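Local structure of Sts-2 protein (Mus musculus, 3D4I) at residues G124-W128 with I199-S204; E127-W131 with C221-A225; D156-A160 with S182-I186; V89-A94 with K116-R120. The protein interferes with CBL-mediated down-regulation of receptor tyrosine kinases, this chain being its 2H-phosphatase (PGM) domain, which has acid-dependent phosphatase activity. All blocks are in the same frame, centred on the assembly; numbering follows the deposited sequence. Where two conformers were deposited one is given.

Interaction 1 of 4, residues G124-W128 with I199-S204; sequences GIFEW and IVSHSS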
loop_
_atom_site.group_PDB
_atom_site.type_symbol
_atom_site.label_atom_id
_atom_site.label_comp_id
_atom_site.label_asym_id
_atom_site.label_seq_id
_atom_site.Cartn_x
_atom_site.Cartn_y
_atom_site.Cartn_z
ATOM N N GLY A 124 14.631 20.544 14.150
ATOM C CA GLY A 124 14.948 21.579 13.165
ATOM C C GLY A 124 14.437 21.274 11.756
ATOM O O GLY A 124 14.399 22.170 10.906
ATOM N N ILE A 125 14.015 20.032 11.515
ATOM C CA ILE A 125 13.376 19.681 10.231
ATOM C C ILE A 125 11.889 19.343 10.392
ATOM O O ILE A 125 11.293 18.732 9.511
ATOM C CB ILE A 125 14.146 18.538 9.443
ATOM C CG1 ILE A 125 14.111 17.199 10.207
ATOM C CG2 ILE A 125 15.577 19.022 9.098
ATOM C CD1 ILE A 125 14.887 15.997 9.535
ATOM N N PHE A 126 11.297 19.755 11.526
ATOM C CA PHE A 126 9.855 19.677 11.699
ATOM C C PHE A 126 9.149 20.599 10.697
ATOM O O PHE A 126 9.781 21.471 10.082
ATOM C CB PHE A 126 9.471 20.040 13.135
ATOM C CG PHE A 126 8.003 19.870 13.439
ATOM C CD1 PHE A 126 7.412 18.608 13.422
ATOM C CD2 PHE A 126 7.229 20.966 13.769
ATOM C CE1 PHE A 126 6.060 18.449 13.704
ATOM C CE2 PHE A 126 5.880 20.827 14.060
ATOM C CZ PHE A 126 5.296 19.552 14.042
ATOM N N GLU A 127 7.846 20.394 10.522
ATOM C CA GLU A 127 7.022 21.243 9.667
ATOM C C GLU A 127 7.079 22.710 10.100
ATOM O O GLU A 127 7.317 23.006 11.272
ATOM C CB GLU A 127 5.565 20.712 9.717
ATOM C CG GLU A 127 4.549 21.434 8.839
ATOM C CD GLU A 127 4.855 21.278 7.365
ATOM O OE1 GLU A 127 5.642 22.082 6.852
ATOM O OE2 GLU A 127 4.307 20.344 6.723
ATOM N N TRP A 128 6.887 23.631 9.159
ATOM C CA TRP A 128 6.691 25.048 9.486
ATOM C C TRP A 128 5.540 25.176 10.479
ATOM O O TRP A 128 4.457 24.657 10.216
ATOM C CB TRP A 128 6.375 25.832 8.204
ATOM C CG TRP A 128 6.211 27.357 8.353
ATOM C CD1 TRP A 128 6.629 28.144 9.384
ATOM C CD2 TRP A 128 5.659 28.241 7.376
ATOM N NE1 TRP A 128 6.333 29.466 9.128
ATOM C CE2 TRP A 128 5.745 29.553 7.894
ATOM C CE3 TRP A 128 5.081 28.050 6.108
ATOM C CZ2 TRP A 128 5.247 30.669 7.204
ATOM C CZ3 TRP A 128 4.599 29.181 5.412
ATOM C CH2 TRP A 128 4.690 30.456 5.960
ATOM N N ILE A 199 16.809 12.169 5.179
ATOM C CA ILE A 199 16.160 13.239 5.897
ATOM C C ILE A 199 14.661 12.956 5.738
ATOM O O ILE A 199 14.079 13.247 4.702
ATOM C CB ILE A 199 16.504 14.651 5.301
ATOM C CG1 ILE A 199 18.034 14.923 5.269
ATOM C CG2 ILE A 199 15.741 15.770 6.023
ATOM C CD1 ILE A 199 18.741 14.876 6.597
ATOM N N VAL A 200 14.050 12.365 6.761
ATOM C CA VAL A 200 12.664 11.908 6.647
ATOM C C VAL A 200 11.784 12.946 7.316
ATOM O O VAL A 200 11.832 13.121 8.544
ATOM C CB VAL A 200 12.450 10.548 7.333
ATOM C CG1 VAL A 200 10.977 10.081 7.125
ATOM C CG2 VAL A 200 13.447 9.499 6.778
ATOM N N SER A 201 10.997 13.642 6.510
ATOM C CA SER A 201 10.386 14.891 6.966
ATOM C C SER A 201 9.083 15.129 6.213
ATOM O O SER A 201 8.386 14.164 5.839
ATOM C CB SER A 201 11.405 16.041 6.788
ATOM O OG SER A 201 10.918 17.266 7.316
ATOM N N HIS A 202 8.773 16.403 5.991
ATOM C CA HIS A 202 7.498 16.900 5.505
ATOM C C HIS A 202 7.659 17.376 4.077
ATOM O O HIS A 202 8.781 17.528 3.612
ATOM C CB HIS A 202 7.056 18.074 6.393
ATOM C CG HIS A 202 6.982 17.706 7.848
ATOM N ND1 HIS A 202 5.851 17.157 8.420
ATOM C CD2 HIS A 202 7.923 17.729 8.820
ATOM C CE1 HIS A 202 6.090 16.902 9.699
ATOM N NE2 HIS A 202 7.347 17.223 9.961
ATOM N N SER A 203 6.549 17.606 3.380
ATOM C CA SER A 203 6.613 18.071 1.987
ATOM C C SER A 203 7.455 19.348 1.896
ATOM O O SER A 203 8.272 19.493 1.002
ATOM C CB SER A 203 5.211 18.325 1.450
ATOM O OG SER A 203 4.533 17.091 1.254
ATOM N N SER A 204 7.256 20.252 2.844
ATOM C CA SER A 204 8.043 21.504 2.892
ATOM C C SER A 204 9.568 21.307 2.838
ATOM O O SER A 204 10.296 22.129 2.242
ATOM C CB SER A 204 7.690 22.272 4.160
ATOM O OG SER A 204 7.676 21.407 5.265
HETATM O O HOH W 1 9.941 21.048 7.078
HETATM O O HOH W 2 4.569 20.461 4.171
HETATM O O HOH W 3 3.338 17.614 7.256
#
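Glu-127 lies across the His-202 ring, its CB 3.7 Å from the ring centroid and only 4° off the ring normal, a CH-pi contact centred on the face. This is the tight part. At the ring's edge sits Ile-125 O, which accepts in its carbonyl plane from Ser-201 OG at 2.7 Å; farther back, Ile-125 CD1 meets Ile-199 CG2 at 3.6 Å. The carboxylate side is wetter. A bend at chi2 (65°) turns it toward Ser-204, whose OG donates to Glu-127 OE1 at 2.7 Å from 37° above the carboxylate plane, while Trp-128 N uses the anti lone pair of the same oxygen. Glu-127 OE2 takes two waters, one of which, at 2.9 Å, reaches on to His-202 ND1. Were Glu-127 an alanine, Ser-204 OG and Trp-128 N would probably lose their common acceptor, and two waters theirs. His-202 NE2 bonds to Ser-95 OG. The place of His-202 just past strand 196-201 is consistent with the second histidine of the histidine phosphatase fold. Strand 196-201 runs between strands 89-94 and 11-16, helix 98-111 touches His-202, and Arg-178 of helix 172-187 grips the carbonyls of Phe-126 and Glu-127.

Interaction 2 of 4, residues E127-W131 with C221-A225; sequences EWMKW and CGDFA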
loop_
_atom_site.group_PDB
_atom_site.type_symbol
_atom_site.label_atom_id
_atom_site.label_comp_id
_atom_site.label_asym_id
_atom_site.label_seq_id
_atom_site.Cartn_x
_atom_site.Cartn_y
_atom_site.Cartn_z
ATOM N N GLU A 127 7.846 20.394 10.522
ATOM C CA GLU A 127 7.022 21.243 9.667
ATOM C C GLU A 127 7.079 22.710 10.100
ATOM O O GLU A 127 7.317 23.006 11.272
ATOM C CB GLU A 127 5.565 20.712 9.717
ATOM C CG GLU A 127 4.549 21.434 8.839
ATOM C CD GLU A 127 4.855 21.278 7.365
ATOM O OE1 GLU A 127 5.642 22.082 6.852
ATOM O OE2 GLU A 127 4.307 20.344 6.723
ATOM N N TRP A 128 6.887 23.631 9.159
ATOM C CA TRP A 128 6.691 25.048 9.486
ATOM C C TRP A 128 5.540 25.176 10.479
ATOM O O TRP A 128 4.457 24.657 10.216
ATOM C CB TRP A 128 6.375 25.832 8.204
ATOM C CG TRP A 128 6.211 27.357 8.353
ATOM C CD1 TRP A 128 6.629 28.144 9.384
ATOM C CD2 TRP A 128 5.659 28.241 7.376
ATOM N NE1 TRP A 128 6.333 29.466 9.128
ATOM C CE2 TRP A 128 5.745 29.553 7.894
ATOM C CE3 TRP A 128 5.081 28.050 6.108
ATOM C CZ2 TRP A 128 5.247 30.669 7.204
ATOM C CZ3 TRP A 128 4.599 29.181 5.412
ATOM C CH2 TRP A 128 4.690 30.456 5.960
ATOM N N MET A 129 5.770 25.873 11.605
ATOM C CA MET A 129 4.787 25.938 12.716
ATOM C C MET A 129 3.478 26.592 12.326
ATOM O O MET A 129 2.445 26.328 12.931
ATOM C CB MET A 129 5.383 26.654 13.946
ATOM C CG MET A 129 6.584 25.927 14.561
ATOM S SD MET A 129 6.086 24.388 15.367
ATOM C CE MET A 129 5.181 25.086 16.772
ATOM N N LYS A 130 3.543 27.458 11.319
ATOM C CA LYS A 130 2.379 28.057 10.679
ATOM C C LYS A 130 1.325 27.014 10.308
ATOM O O LYS A 130 0.136 27.314 10.337
ATOM C CB LYS A 130 2.834 28.774 9.403
ATOM C CG LYS A 130 1.735 29.432 8.557
ATOM C CD LYS A 130 1.255 30.718 9.183
ATOM C CE LYS A 130 2.250 31.847 8.980
ATOM N NZ LYS A 130 1.764 33.106 9.638
ATOM N N TRP A 131 1.770 25.806 9.949
ATOM C CA TRP A 131 0.867 24.763 9.470
ATOM C C TRP A 131 0.588 23.671 10.488
ATOM O O TRP A 131 0.023 22.634 10.139
ATOM C CB TRP A 131 1.396 24.150 8.164
ATOM C CG TRP A 131 1.476 25.160 7.078
ATOM C CD1 TRP A 131 0.690 26.283 6.935
ATOM C CD2 TRP A 131 2.384 25.162 5.974
ATOM N NE1 TRP A 131 1.056 26.971 5.806
ATOM C CE2 TRP A 131 2.092 26.303 5.198
ATOM C CE3 TRP A 131 3.415 24.299 5.557
ATOM C CZ2 TRP A 131 2.787 26.606 4.025
ATOM C CZ3 TRP A 131 4.112 24.607 4.384
ATOM C CH2 TRP A 131 3.786 25.752 3.632
ATOM N N CYS A 221 7.517 32.889 -0.513
ATOM C CA CYS A 221 6.634 32.046 0.295
ATOM C C CYS A 221 5.490 31.415 -0.485
ATOM O O CYS A 221 5.191 30.239 -0.284
ATOM C CB CYS A 221 6.073 32.839 1.470
ATOM S SG CYS A 221 5.048 31.845 2.567
ATOM N N GLY A 222 4.842 32.206 -1.349
ATOM C CA GLY A 222 3.692 31.751 -2.150
ATOM C C GLY A 222 4.081 30.675 -3.141
ATOM O O GLY A 222 3.367 29.698 -3.332
ATOM N N ASP A 223 5.239 30.877 -3.760
ATOM C CA ASP A 223 5.872 29.926 -4.652
ATOM C C ASP A 223 6.211 28.622 -3.921
ATOM O O ASP A 223 5.976 27.526 -4.442
ATOM C CB ASP A 223 7.133 30.592 -5.227
ATOM C CG ASP A 223 6.819 31.542 -6.365
ATOM O OD1 ASP A 223 5.840 31.289 -7.107
ATOM O OD2 ASP A 223 7.552 32.539 -6.520
ATOM N N PHE A 224 6.753 28.751 -2.713
ATOM C CA PHE A 224 7.081 27.591 -1.853
ATOM C C PHE A 224 5.788 26.805 -1.532
ATOM O O PHE A 224 5.712 25.605 -1.763
ATOM C CB PHE A 224 7.806 28.110 -0.612
ATOM C CG PHE A 224 7.877 27.146 0.554
ATOM C CD1 PHE A 224 8.843 26.145 0.595
ATOM C CD2 PHE A 224 7.038 27.315 1.657
ATOM C CE1 PHE A 224 8.918 25.269 1.701
ATOM C CE2 PHE A 224 7.117 26.451 2.769
ATOM C CZ PHE A 224 8.062 25.435 2.777
ATOM N N ALA A 225 4.755 27.505 -1.074
ATOM C CA ALA A 225 3.500 26.849 -0.683
ATOM C C ALA A 225 2.837 26.078 -1.841
ATOM O O ALA A 225 2.337 24.951 -1.669
ATOM C CB ALA A 225 2.546 27.881 -0.056
#
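An aromatic cluster joins the long loop after strand 119-121 to helix 221-229 of the histidine phosphatase domain: Trp-128 and Trp-131 come from the loop, Cys-221, Phe-224 and Ala-225 from the helix. The loop makes a short 3-10 turn, closed by Trp-131 N to Trp-128 O at 2.9 Å, and this brings the two indoles together. They meet edge-to-face, with Trp-128 CE3 standing 3.4 Å above the plane of Trp-131, offset toward its rim. On the helix, the contacting residues are spaced three and four apart, so they project from one side of a single turn. The CE2 corner of Phe-224 touches both indoles. It approaches Trp-131 CH2 to 3.5 Å, yet the two rings meet rim to rim with planes only 8° apart and centroids 5.8 Å apart; neither covers the other's face, so this is not a stack. Trp-128 CE3 comes up to the edge of the Phe-224 ring, near its plane. CG of Trp-128 is anti to the backbone N (chi1 -177°), which carries the six-membered ring out to Cys-221. The sulfur makes an oblique sulfur-aromatic contact there, 66° off the ring normal. No hydrogen bond crosses the interface; Trp-128 NE1 instead donates to Glu-170 O, and its ring also stacks with Tyr-175. At the outer margin, Trp-131 CZ2 reaches Ala-225 CB at 4.3 Å, and the sulfur's closest approach is Cys-221 SG to Trp-128 CH2, 3.7 Å.

Interaction 3 of 4, residues D156-A160 with S182-I186; sequences DYRPA and SMGQI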
loop_
_atom_site.group_PDB
_atom_site.type_symbol
_atom_site.label_atom_id
_atom_site.label_comp_id
_atom_site.label_asym_id
_atom_site.label_seq_id
_atom_site.Cartn_x
_atom_site.Cartn_y
_atom_site.Cartn_z
ATOM N N ASP A 156 21.729 10.005 22.333
ATOM C CA ASP A 156 22.914 10.860 22.405
ATOM C C ASP A 156 22.860 12.039 21.462
ATOM O O ASP A 156 23.653 12.981 21.603
ATOM C CB ASP A 156 24.184 10.069 22.082
ATOM C CG ASP A 156 24.454 8.965 23.068
ATOM O OD1 ASP A 156 24.078 9.110 24.259
ATOM O OD2 ASP A 156 25.061 7.951 22.642
ATOM N N TYR A 157 21.951 11.992 20.484
ATOM C CA TYR A 157 21.910 13.026 19.462
ATOM C C TYR A 157 21.540 14.353 20.090
ATOM O O TYR A 157 20.644 14.414 20.937
ATOM C CB TYR A 157 20.937 12.673 18.318
ATOM C CG TYR A 157 20.891 13.722 17.236
ATOM C CD1 TYR A 157 22.039 14.054 16.518
ATOM C CD2 TYR A 157 19.708 14.389 16.935
ATOM C CE1 TYR A 157 22.015 15.023 15.539
ATOM C CE2 TYR A 157 19.668 15.362 15.937
ATOM C CZ TYR A 157 20.836 15.670 15.249
ATOM O OH TYR A 157 20.818 16.629 14.276
ATOM N N ARG A 158 22.253 15.401 19.687
ATOM C CA ARG A 158 21.989 16.740 20.167
ATOM C C ARG A 158 21.477 17.568 19.010
ATOM O O ARG A 158 22.273 18.023 18.189
ATOM C CB ARG A 158 23.265 17.364 20.753
ATOM C CG ARG A 158 23.788 16.621 21.962
ATOM C CD ARG A 158 23.375 17.307 23.237
ATOM N NE ARG A 158 24.567 17.614 24.038
ATOM C CZ ARG A 158 25.307 18.714 23.896
ATOM N NH1 ARG A 158 24.989 19.636 22.990
ATOM N NH2 ARG A 158 26.370 18.896 24.664
ATOM N N PRO A 159 20.144 17.778 18.951
ATOM C CA PRO A 159 19.541 18.385 17.768
ATOM C C PRO A 159 20.007 19.812 17.586
ATOM O O PRO A 159 20.346 20.483 18.578
ATOM C CB PRO A 159 18.028 18.336 18.066
ATOM C CG PRO A 159 17.926 18.281 19.558
ATOM C CD PRO A 159 19.141 17.489 19.997
ATOM N N ALA A 160 20.056 20.257 16.330
ATOM C CA ALA A 160 20.357 21.651 15.991
ATOM C C ALA A 160 19.328 22.604 16.572
ATOM O O ALA A 160 19.662 23.719 16.974
ATOM C CB ALA A 160 20.433 21.828 14.485
ATOM N N SER A 182 19.929 23.776 10.516
ATOM C CA SER A 182 19.878 22.353 10.841
ATOM C C SER A 182 20.594 21.521 9.800
ATOM O O SER A 182 21.333 20.611 10.153
ATOM C CB SER A 182 18.423 21.882 11.018
ATOM O OG SER A 182 17.778 22.700 11.981
ATOM N N MET A 183 20.354 21.815 8.520
ATOM C CA MET A 183 21.034 21.123 7.432
ATOM C C MET A 183 22.543 21.370 7.508
ATOM O O MET A 183 23.325 20.450 7.281
ATOM C CB MET A 183 20.489 21.548 6.071
ATOM C CG MET A 183 19.073 20.964 5.740
ATOM S SD MET A 183 18.883 19.199 6.141
ATOM C CE MET A 183 19.918 18.409 4.927
ATOM N N GLY A 184 22.934 22.605 7.833
ATOM C CA GLY A 184 24.343 22.914 8.131
ATOM C C GLY A 184 24.966 21.991 9.160
ATOM O O GLY A 184 26.064 21.457 8.942
ATOM N N GLN A 185 24.285 21.806 10.294
ATOM C CA GLN A 185 24.774 20.914 11.354
ATOM C C GLN A 185 24.782 19.452 10.910
ATOM O O GLN A 185 25.716 18.709 11.210
ATOM C CB GLN A 185 23.971 21.093 12.648
ATOM C CG GLN A 185 24.200 20.007 13.697
ATOM C CD GLN A 185 23.677 20.378 15.100
ATOM O OE1 GLN A 185 23.898 21.491 15.584
ATOM N NE2 GLN A 185 23.001 19.427 15.756
ATOM N N ILE A 186 23.750 19.046 10.180
ATOM C CA ILE A 186 23.662 17.679 9.683
ATOM C C ILE A 186 24.858 17.355 8.782
ATOM O O ILE A 186 25.499 16.318 8.953
ATOM C CB ILE A 186 22.296 17.415 8.964
ATOM C CG1 ILE A 186 21.158 17.423 9.995
ATOM C CG2 ILE A 186 22.312 16.091 8.217
ATOM C CD1 ILE A 186 19.767 17.334 9.395
#
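Gln-185 extends its side chain alongside Ala-160, with its CD 3.6 Å from Ala-160 CB. The contact lays the loop that precedes helix 172-187 against that helix in the alpha/beta histidine phosphatase domain. Gln-185 CG is anti to its own backbone N (chi1 167°) and the chain stays extended beyond it, so the amide reaches the loop backbone. There NE2 donates to Arg-158 O at 2.9 Å, a weak bond because the N-H...O angle is 124°. The same NE2 is 3.1 Å from Ala-160 N, but two donors meet there and no bond forms; Ala-160 N goes instead to Glu-122 OE1, which also pairs with Tyr-157 OH. Tyr-157 OH lies 3.8 Å from Gln-185 NE2, with the ring and amide planes 77° apart. Were Gln-185 an alanine, Arg-158 O would probably lose this side-chain donor and a gap would open beside Ala-160 CB. Ala-160 points its methyl at the backbone of Ser-182, one turn before Gln-185 on the helix, and Ser-182 OG is bonded to Arg-178 O. Here Ala-160 CB rests 3.7 Å from Ser-182 CA, and the paired CA atoms of Ala-160 and Ser-182 are 5.2 Å apart.

Interaction 4 of 4, residues V89-A94 with K116-R120; sequences VTAVFA and KLKIR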
loop_
_atom_site.group_PDB
_atom_site.type_symbol
_atom_site.label_atom_id
_atom_site.label_comp_id
_atom_site.label_asym_id
_atom_site.label_seq_id
_atom_site.Cartn_x
_atom_site.Cartn_y
_atom_site.Cartn_z
ATOM N N VAL A 89 23.382 3.545 2.726
ATOM C CA VAL A 89 22.759 4.492 3.642
ATOM C C VAL A 89 23.548 4.481 4.949
ATOM O O VAL A 89 23.729 3.414 5.546
ATOM C CB VAL A 89 21.271 4.116 3.930
ATOM C CG1 VAL A 89 20.664 5.036 4.982
ATOM C CG2 VAL A 89 20.459 4.130 2.644
ATOM N N THR A 90 23.983 5.661 5.397
ATOM C CA THR A 90 24.875 5.796 6.556
ATOM C C THR A 90 24.291 6.538 7.747
ATOM O O THR A 90 24.857 6.528 8.840
ATOM C CB THR A 90 26.191 6.509 6.149
ATOM O OG1 THR A 90 25.889 7.807 5.625
ATOM C CG2 THR A 90 26.902 5.714 5.085
ATOM N N ALA A 91 23.178 7.234 7.543
ATOM C CA ALA A 91 22.589 8.007 8.614
ATOM C C ALA A 91 21.150 8.349 8.267
ATOM O O ALA A 91 20.787 8.417 7.098
ATOM C CB ALA A 91 23.388 9.273 8.887
ATOM N N VAL A 92 20.341 8.528 9.308
ATOM C CA VAL A 92 18.973 8.977 9.145
ATOM C C VAL A 92 18.531 9.914 10.241
ATOM O O VAL A 92 18.727 9.669 11.447
ATOM C CB VAL A 92 17.915 7.861 8.734
ATOM C CG1 VAL A 92 18.514 6.489 8.468
ATOM C CG2 VAL A 92 16.659 7.830 9.603
ATOM N N PHE A 93 18.011 11.037 9.768
ATOM C CA PHE A 93 17.444 12.060 10.594
ATOM C C PHE A 93 15.950 12.081 10.303
ATOM O O PHE A 93 15.534 11.852 9.151
ATOM C CB PHE A 93 18.083 13.405 10.265
ATOM C CG PHE A 93 19.561 13.452 10.534
ATOM C CD1 PHE A 93 20.460 12.898 9.625
ATOM C CD2 PHE A 93 20.060 14.037 11.701
ATOM C CE1 PHE A 93 21.847 12.913 9.876
ATOM C CE2 PHE A 93 21.444 14.078 11.947
ATOM C CZ PHE A 93 22.331 13.514 11.033
ATOM N N ALA A 94 15.144 12.316 11.337
ATOM C CA ALA A 94 13.698 12.422 11.145
ATOM C C ALA A 94 13.144 13.596 11.928
ATOM O O ALA A 94 13.599 13.889 13.036
ATOM C CB ALA A 94 12.997 11.120 11.604
ATOM N N LYS A 116 21.409 -1.283 13.149
ATOM C CA LYS A 116 22.702 -0.677 12.864
ATOM C C LYS A 116 22.648 0.842 13.002
ATOM O O LYS A 116 23.509 1.431 13.646
ATOM C CB LYS A 116 23.203 -1.084 11.469
ATOM C CG LYS A 116 24.510 -0.440 11.067
ATOM C CD LYS A 116 24.995 -0.944 9.713
ATOM C CE LYS A 116 26.139 -0.072 9.167
ATOM N NZ LYS A 116 27.391 -0.151 9.981
ATOM N N LEU A 117 21.637 1.474 12.409
ATOM C CA LEU A 117 21.534 2.930 12.452
ATOM C C LEU A 117 20.453 3.387 13.410
ATOM O O LEU A 117 19.329 2.885 13.356
ATOM C CB LEU A 117 21.245 3.484 11.054
ATOM C CG LEU A 117 22.205 3.071 9.943
ATOM C CD1 LEU A 117 21.769 3.639 8.587
ATOM C CD2 LEU A 117 23.625 3.534 10.289
ATOM N N LYS A 118 20.786 4.352 14.261
ATOM C CA LYS A 118 19.801 4.991 15.111
ATOM C C LYS A 118 19.189 6.192 14.416
ATOM O O LYS A 118 19.889 6.966 13.744
ATOM C CB LYS A 118 20.415 5.466 16.439
ATOM C CG LYS A 118 21.238 4.435 17.178
ATOM C CD LYS A 118 21.497 4.875 18.615
ATOM C CE LYS A 118 22.645 4.087 19.207
ATOM N NZ LYS A 118 22.372 2.614 19.198
ATOM N N ILE A 119 17.890 6.370 14.623
ATOM C CA ILE A 119 17.176 7.507 14.069
ATOM C C ILE A 119 17.512 8.722 14.891
ATOM O O ILE A 119 17.295 8.733 16.107
ATOM C CB ILE A 119 15.647 7.280 14.053
ATOM C CG1 ILE A 119 15.279 6.093 13.139
ATOM C CG2 ILE A 119 14.908 8.575 13.646
ATOM C CD1 ILE A 119 13.891 5.484 13.435
ATOM N N ARG A 120 18.039 9.747 14.224
ATOM C CA ARG A 120 18.353 11.003 14.880
ATOM C C ARG A 120 17.178 11.947 14.758
ATOM O O ARG A 120 16.888 12.441 13.666
ATOM C CB ARG A 120 19.602 11.615 14.263
ATOM C CG ARG A 120 20.847 10.899 14.742
ATOM C CD ARG A 120 21.926 10.870 13.697
ATOM N NE ARG A 120 23.173 10.374 14.272
ATOM C CZ ARG A 120 24.323 10.299 13.617
ATOM N NH1 ARG A 120 24.392 10.673 12.350
ATOM N NH2 ARG A 120 25.406 9.850 14.240
HETATM O O HOH W 4 21.662 7.800 12.015
#
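Arg-120 lays its aliphatic chain over one face of the Phe-93 ring, with CD 4.0 Å from the ring centroid and displaced toward the rim. A bend at chi2 (147°) helps keep the chain against the ring, and the guanidinium beyond is turned 46° from the ring plane, so it is not stacked; its NH1 lies 3.9 Å from Ala-91 CB. Arg-120 NE makes a long, weak ion pair with Asp-154. Phe-93 and Arg-120 share one face of the sheet. Beneath them, Arg-120 N donates to Val-92 O at 2.9 Å and nearly straight (172°), and Arg-120 O takes Ala-94 N at 2.9 Å. Such pairing is that of parallel strands, here the first and last elements of the beta-alpha-beta crossover 89-94, 98-111, 119-121, the last being outermost on that side within this chain. On the other face, Val-92 CG2 meets Ile-119 CG1 at 4.2 Å, and both residues touch Leu-108 of helix 98-111. Ile-119 CG2 also packs on Ala-94 CB at 3.8 Å. Leu-117 comes in with its CD2 3.5 Å from Thr-90 O and its CD1 near Val-89 CG1. One water accepts from Val-92 N and donates to Lys-118 O.

Interaction 1 is the nearest to the probable active site, since His-202 belongs to it, and each of the others touches it. Interaction 2 starts from the same loop, sharing Glu-127 and Trp-128, with its centre about 11 Å away; Ser-204 O lies 3.5 Å from Phe-224 CE1. Interaction 4 joins interaction 1 through the sheet, where Val-200 N probably donates to Phe-93 O at 2.9 Å. Interaction 3 packs on both: Ile-186 CD1 reaches Ile-199 CD1 at 3.9 Å, and Tyr-157 OH approaches Phe-93 CE2 at 3.5 Å. Interactions 2 and 4 do not touch, their centres about 26 Å apart on opposite sides of the chain's centre.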